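Local coordinates for Non-structural polyprotein (Sindbis virus, PDB 4GUA), which spans a cysteine protease, a macro domain and a zinc-binding domain, and probably cleaves the viral polyprotein during replication, at residues K460-E464 with W490-I494. Sequence-based numbering, arbitrary orientation.
Sequences KDRLE and WKERI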
ATOM      1  N   LYS A 460      -5.243  -7.040  35.368  1.00108.21           N
ATOM      2  CA  LYS A 460      -4.338  -7.987  34.733  1.00 97.40           C
ATOM      3  C   LYS A 460      -3.180  -7.223  34.102  1.00102.25           C
ATOM      4  O   LYS A 460      -3.273  -6.015  33.887  1.00112.12           O
ATOM      5  CB  LYS A 460      -5.078  -8.826  33.688  1.00 81.71           C
ATOM      6  N   ASP A 461      -2.087  -7.928  33.827  1.00 97.39           N
ATOM      7  CA  ASP A 461      -0.874  -7.299  33.316  1.00 91.20           C
ATOM      8  C   ASP A 461      -0.873  -7.320  31.786  1.00 93.28           C
ATOM      9  O   ASP A 461      -0.718  -8.370  31.160  1.00 91.76           O
ATOM     10  CB  ASP A 461       0.349  -8.035  33.877  1.00 86.46           C
ATOM     11  CG  ASP A 461       1.658  -7.562  33.273  1.00 90.41           C
ATOM     12  OD1 ASP A 461       1.808  -7.602  32.033  1.00 92.62           O
ATOM     13  OD2 ASP A 461       2.546  -7.151  34.047  1.00 92.09           O
ATOM     14  N   ARG A 462      -1.056  -6.141  31.200  1.00 93.71           N
ATOM     15  CA  ARG A 462      -1.195  -5.980  29.752  1.00 92.08           C
ATOM     16  C   ARG A 462       0.073  -5.519  29.018  1.00 87.05           C
ATOM     17  O   ARG A 462       0.022  -5.212  27.825  1.00 82.12           O
ATOM     18  CB  ARG A 462      -2.377  -5.054  29.456  1.00 93.72           C
ATOM     19  CG  ARG A 462      -3.704  -5.630  29.939  1.00 95.07           C
ATOM     20  CD  ARG A 462      -4.256  -6.654  28.933  1.00 98.95           C
ATOM     21  NE  ARG A 462      -5.304  -7.530  29.470  1.00 99.93           N
ATOM     22  CZ  ARG A 462      -6.457  -7.129  30.003  1.00 97.15           C
ATOM     23  NH1 ARG A 462      -6.759  -5.844  30.101  1.00 95.97           N
ATOM     24  NH2 ARG A 462      -7.319  -8.027  30.452  1.00 94.80           N
ATOM     25  N   LEU A 463       1.199  -5.452  29.725  1.00 87.65           N
ATOM     26  CA  LEU A 463       2.428  -4.894  29.156  1.00 91.91           C
ATOM     27  C   LEU A 463       2.756  -5.447  27.771  1.00 98.08           C
ATOM     28  O   LEU A 463       2.916  -4.683  26.824  1.00 95.97           O
ATOM     29  CB  LEU A 463       3.616  -5.166  30.089  1.00 92.04           C
ATOM     30  CG  LEU A 463       4.982  -4.578  29.700  1.00 91.58           C
ATOM     31  CD1 LEU A 463       5.930  -4.634  30.885  1.00 97.20           C
ATOM     32  CD2 LEU A 463       5.628  -5.290  28.508  1.00 83.49           C
ATOM     33  N   GLU A 464       2.862  -6.766  27.648  1.00105.10           N
ATOM     34  CA  GLU A 464       3.289  -7.379  26.392  1.00106.25           C
ATOM     35  C   GLU A 464       2.377  -7.009  25.214  1.00101.25           C
ATOM     36  O   GLU A 464       2.858  -6.652  24.137  1.00101.22           O
ATOM     37  CB  GLU A 464       3.358  -8.903  26.548  1.00112.56           C
ATOM     38  CG  GLU A 464       2.003  -9.623  26.466  1.00123.11           C
ATOM     39  CD  GLU A 464       1.033  -9.245  27.589  1.00128.39           C
ATOM     40  OE1 GLU A 464       1.406  -8.434  28.465  1.00128.57           O
ATOM     41  OE2 GLU A 464      -0.114  -9.748  27.585  1.00128.18           O
ATOM     42  N   TRP A 490       8.765  -2.978  35.046  1.00114.00           N
ATOM     43  CA  TRP A 490       8.132  -2.802  33.749  1.00108.36           C
ATOM     44  C   TRP A 490       9.142  -2.270  32.737  1.00101.98           C
ATOM     45  O   TRP A 490       9.115  -2.666  31.575  1.00108.28           O
ATOM     46  CB  TRP A 490       6.910  -1.900  33.869  1.00108.15           C
ATOM     47  CG  TRP A 490       5.689  -2.670  34.259  1.00109.44           C
ATOM     48  CD1 TRP A 490       5.551  -3.484  35.345  1.00112.76           C
ATOM     49  CD2 TRP A 490       4.432  -2.700  33.576  1.00106.24           C
ATOM     50  NE1 TRP A 490       4.290  -4.023  35.378  1.00111.51           N
ATOM     51  CE2 TRP A 490       3.581  -3.555  34.303  1.00107.55           C
ATOM     52  CE3 TRP A 490       3.946  -2.087  32.419  1.00101.97           C
ATOM     53  CZ2 TRP A 490       2.269  -3.811  33.912  1.00104.17           C
ATOM     54  CZ3 TRP A 490       2.645  -2.342  32.033  1.00 99.11           C
ATOM     55  CH2 TRP A 490       1.821  -3.196  32.777  1.00100.46           C
ATOM     56  N   LYS A 491      10.040  -1.390  33.175  1.00 89.19           N
ATOM     57  CA  LYS A 491      11.091  -0.888  32.290  1.00 83.42           C
ATOM     58  C   LYS A 491      12.037  -2.014  31.891  1.00 90.73           C
ATOM     59  O   LYS A 491      12.511  -2.055  30.759  1.00 83.42           O
ATOM     60  CB  LYS A 491      11.897   0.244  32.934  1.00 81.07           C
ATOM     61  CG  LYS A 491      12.798   0.967  31.929  1.00 79.85           C
ATOM     62  CD  LYS A 491      13.874   1.796  32.600  1.00 81.61           C
ATOM     63  CE  LYS A 491      14.742   2.497  31.567  1.00 82.71           C
ATOM     64  NZ  LYS A 491      15.773   1.597  30.974  1.00 81.01           N
ATOM     65  N   GLU A 492      12.326  -2.913  32.829  1.00104.73           N
ATOM     66  CA  GLU A 492      13.211  -4.041  32.558  1.00109.63           C
ATOM     67  C   GLU A 492      12.641  -4.858  31.419  1.00101.55           C
ATOM     68  O   GLU A 492      13.333  -5.203  30.458  1.00 98.31           O
ATOM     69  CB  GLU A 492      13.312  -4.943  33.782  1.00125.96           C
ATOM     70  CG  GLU A 492      14.028  -4.363  34.955  1.00134.15           C
ATOM     71  CD  GLU A 492      13.894  -5.273  36.162  1.00138.64           C
ATOM     72  OE1 GLU A 492      13.286  -6.355  36.005  1.00139.29           O
ATOM     73  OE2 GLU A 492      14.352  -4.902  37.262  1.00140.68           O
ATOM     74  N   ARG A 493      11.353  -5.160  31.550  1.00 98.01           N
ATOM     75  CA  ARG A 493      10.646  -5.988  30.586  1.00 88.70           C
ATOM     76  C   ARG A 493      10.508  -5.341  29.212  1.00 88.39           C
ATOM     77  O   ARG A 493      10.637  -6.018  28.200  1.00 86.06           O
ATOM     78  CB  ARG A 493       9.277  -6.350  31.145  1.00 80.27           C
ATOM     79  CG  ARG A 493       9.386  -7.251  32.359  1.00 77.26           C
ATOM     80  CD  ARG A 493       8.098  -7.309  33.139  1.00 77.49           C
ATOM     81  NE  ARG A 493       7.025  -7.927  32.371  1.00 81.59           N
ATOM     82  CZ  ARG A 493       5.734  -7.814  32.663  1.00 84.56           C
ATOM     83  NH1 ARG A 493       5.342  -7.098  33.710  1.00 84.32           N
ATOM     84  NH2 ARG A 493       4.830  -8.416  31.900  1.00 82.69           N
ATOM     85  N   ILE A 494      10.249  -4.038  29.178  1.00 92.60           N
ATOM     86  CA  ILE A 494      10.116  -3.316  27.914  1.00 89.23           C
ATOM     87  C   ILE A 494      11.445  -3.292  27.175  1.00 90.54           C
ATOM     88  O   ILE A 494      11.488  -3.458  25.955  1.00 89.45           O
ATOM     89  CB  ILE A 494       9.624  -1.883  28.137  1.00 83.28           C
ATOM     90  CG1 ILE A 494       8.170  -1.905  28.599  1.00 84.55           C
ATOM     91  CG2 ILE A 494       9.746  -1.069  26.862  1.00 81.07           C
ATOM     92  CD1 ILE A 494       7.646  -0.554  29.017  1.00 87.05           C
TER
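Leu463 sets its CB over one face of the six-membered ring of Trp490, 3.8 Å from the centroid and 22° off the ring normal, a CH-pi contact whose closest pair is Leu463 CB to Trp490 CZ3 at 3.6 Å. Leu463 CD1 sits 3.6 Å from Arg493 CZ, over one face of the guanidinium, and 4.2 Å from Ile494 CG1. That guanidinium spends its edge on Asp461 in a two-pronged salt bridge: Arg493 NH1 donates to Asp461 OD2 at 2.8 Å and Arg493 NH2 to Asp461 OD1 at 3.1 Å. Asp461 OD1 also accepts from Leu463 N at 3.2 Å, closing an Asx turn just where helix 463-474 begins, with Arg462 at the N-cap position; Arg462 itself pairs with Glu420. The contact joins the helices that precede and follow strand 480-484 of the macro domain's six-stranded mixed sheet. Asp461 thus serves both turn and guanidinium edge, leaving a guanidinium face to Leu463 CD1; salt bridge and apolar contact together probably help fix the helix start against helix 488-502.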